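Local structure of escJ (1YJ7) at residues E13-Q18 with V28-D33. The protein probably helps build the membrane-associated platform on which the type III secretion system of enteropathogenic Escherichia coli assembles, as a lipoprotein of the YscJ family. The protein carries 3 engineered substitutions. Numbering follows the deposited sequence. Where two conformers were deposited one is given.
Sequences EANQMQ and VSKEMD
Lys30 sets its CD methylene against the methyl of Ala14 and crosses the side chain of Gln18 at about a right angle, joining helix 11-23 to strand 28-32. The two elements belong to the N-terminal alpha/beta module of this YscJ/FliF-family protein, in which strand 28-32 is an outermost strand of a three-stranded antiparallel sheet of order 3-9, 38-42, 28-32. The chain leaves the helix and returns along the strand almost antiparallel to it, at 168°, the axes of the two short segments coming within 9.9 Å.

Alanine suits the buried helical position because its small side chain lets the sheet come near: Ala14 CB lies 4.0 Å from Lys30 CD and also packs on Met38 and Leu9. Lysine suits the margin, since its methylenes can cover apolar neighbours, Leu40 among them, while the ammonium group stays with polar ones. With CG anti to the backbone N (chi1 -174°) the chain sets out toward the helix, and a bend at chi3, 67°, turns its end across the helix, toward Asn15. Although the CB of Asn15 points away from the strand, its amide swings back, bringing OD1 to 2.8 Å from Lys30 NZ; a carbonyl oxygen suits the neighbourhood of a positive charge.

One helical turn past Ala14, the extended side chain of Gln18 lies at the same polar edge of the contact, its amide group beside the end of the lysine chain. Here the backbones draw closest, Gln18 CA to Val28 CA being 6.6 Å. Val28, branched at CB as is common in strands, also touches Leu21 and Leu22, carrying the apolar packing along the helix. Its CG1 methyl reaches the last helical residue of the contact, 3.9 Å from the backbone O of Gln18 and 4.2 Å from Gln18 CG.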
loop_
_atom_site.group_PDB
_atom_site.type_symbol
_atom_site.label_atom_id
_atom_site.label_comp_id
_atom_site.label_asym_id
_atom_site.label_seq_id
_atom_site.Cartn_x
_atom_site.Cartn_y
_atom_site.Cartn_z
ATOM N N GLU D 13 1.191 23.344 -16.158
ATOM C CA GLU D 13 1.851 22.048 -15.932
ATOM C C GLU D 13 2.569 21.597 -17.216
ATOM O O GLU D 13 3.731 21.183 -17.192
ATOM C CB GLU D 13 0.931 20.988 -15.351
ATOM C CG GLU D 13 1.718 19.751 -14.949
ATOM C CD GLU D 13 1.374 19.202 -13.585
ATOM O OE1 GLU D 13 0.180 19.024 -13.311
ATOM O OE2 GLU D 13 2.309 18.933 -12.805
ATOM N N ALA D 14 1.872 21.692 -18.335
ATOM C CA ALA D 14 2.432 21.307 -19.616
ATOM C C ALA D 14 3.651 22.172 -19.949
ATOM O O ALA D 14 4.668 21.643 -20.377
ATOM C CB ALA D 14 1.380 21.386 -20.718
ATOM N N ASN D 15 3.565 23.487 -19.758
ATOM C CA ASN D 15 4.695 24.354 -20.068
ATOM C C ASN D 15 5.916 24.043 -19.212
ATOM O O ASN D 15 7.040 24.053 -19.694
ATOM C CB ASN D 15 4.348 25.829 -19.872
ATOM C CG ASN D 15 3.487 26.386 -20.988
ATOM O OD1 ASN D 15 3.417 25.826 -22.091
ATOM N ND2 ASN D 15 2.784 27.478 -20.686
ATOM N N GLN D 16 5.699 23.831 -17.926
ATOM C CA GLN D 16 6.818 23.530 -17.033
ATOM C C GLN D 16 7.490 22.217 -17.410
ATOM O O GLN D 16 8.728 22.145 -17.469
ATOM C CB GLN D 16 6.381 23.558 -15.569
ATOM C CG GLN D 16 6.002 24.983 -15.148
ATOM C CD GLN D 16 5.596 25.091 -13.702
ATOM O OE1 GLN D 16 5.089 24.133 -13.124
ATOM N NE2 GLN D 16 5.808 26.275 -13.113
ATOM N N MET D 17 6.699 21.192 -17.691
ATOM C CA MET D 17 7.256 19.891 -18.071
ATOM C C MET D 17 7.954 19.982 -19.421
ATOM O O MET D 17 9.047 19.464 -19.597
ATOM C CB MET D 17 6.171 18.810 -18.075
ATOM C CG MET D 17 5.703 18.447 -16.700
ATOM S SD MET D 17 4.570 16.981 -16.720
ATOM C CE MET D 17 3.306 17.711 -16.386
ATOM N N GLN D 18 7.333 20.685 -20.362
ATOM C CA GLN D 18 7.878 20.820 -21.701
ATOM C C GLN D 18 9.193 21.578 -21.667
ATOM O O GLN D 18 10.177 21.124 -22.226
ATOM C CB GLN D 18 6.850 21.535 -22.601
ATOM C CG GLN D 18 7.305 21.757 -24.028
ATOM C CD GLN D 18 6.324 22.559 -24.851
ATOM O OE1 GLN D 18 6.554 22.807 -26.052
ATOM N NE2 GLN D 18 5.268 23.002 -24.230
ATOM N N VAL D 28 10.358 16.839 -27.257
ATOM C CA VAL D 28 8.983 16.736 -26.784
ATOM C C VAL D 28 8.041 17.529 -27.692
ATOM O O VAL D 28 8.383 18.584 -28.218
ATOM C CB VAL D 28 8.850 17.124 -25.268
ATOM C CG1 VAL D 28 9.634 18.359 -24.935
ATOM C CG2 VAL D 28 7.384 17.295 -24.846
ATOM N N SER D 29 6.864 16.976 -27.904
ATOM C CA SER D 29 5.830 17.633 -28.674
ATOM C C SER D 29 4.580 17.790 -27.828
ATOM O O SER D 29 4.274 16.957 -26.972
ATOM C CB SER D 29 5.541 16.855 -29.954
ATOM O OG SER D 29 5.092 15.559 -29.655
ATOM N N LYS D 30 3.874 18.889 -28.063
ATOM C CA LYS D 30 2.690 19.238 -27.314
ATOM C C LYS D 30 1.533 19.438 -28.277
ATOM O O LYS D 30 1.709 20.035 -29.338
ATOM C CB LYS D 30 2.927 20.523 -26.521
ATOM C CG LYS D 30 1.776 20.874 -25.601
ATOM C CD LYS D 30 2.135 21.985 -24.621
ATOM C CE LYS D 30 2.368 23.333 -25.344
ATOM N NZ LYS D 30 2.942 24.376 -24.411
ATOM N N GLU D 31 0.366 18.937 -27.910
ATOM C CA GLU D 31 -0.853 19.174 -28.668
ATOM C C GLU D 31 -1.985 19.529 -27.720
ATOM O O GLU D 31 -2.059 19.042 -26.588
ATOM C CB GLU D 31 -1.195 17.973 -29.590
ATOM C CG GLU D 31 -1.936 16.817 -28.947
ATOM C CD GLU D 31 -1.626 15.462 -29.598
ATOM O OE1 GLU D 31 -1.402 14.476 -28.844
ATOM O OE2 GLU D 31 -1.609 15.376 -30.862
ATOM N N MET D 32 -2.855 20.414 -28.179
ATOM C CA MET D 32 -3.974 20.882 -27.393
ATOM C C MET D 32 -5.233 20.129 -27.849
ATOM O O MET D 32 -5.481 20.010 -29.053
ATOM C CB MET D 32 -4.142 22.389 -27.603
ATOM C CG MET D 32 -5.017 23.052 -26.579
ATOM S SD MET D 32 -5.439 24.772 -26.959
ATOM C CE MET D 32 -3.978 25.419 -27.723
ATOM N N ASP D 33 -5.999 19.609 -26.895
ATOM C CA ASP D 33 -7.272 18.950 -27.190
ATOM C C ASP D 33 -8.397 19.986 -27.254
ATOM O O ASP D 33 -8.144 21.197 -27.175
ATOM C CB ASP D 33 -7.564 17.812 -26.181
ATOM C CG ASP D 33 -7.865 18.305 -24.770
ATOM O OD1 ASP D 33 -7.718 17.504 -23.821
ATOM O OD2 ASP D 33 -8.252 19.453 -24.490
#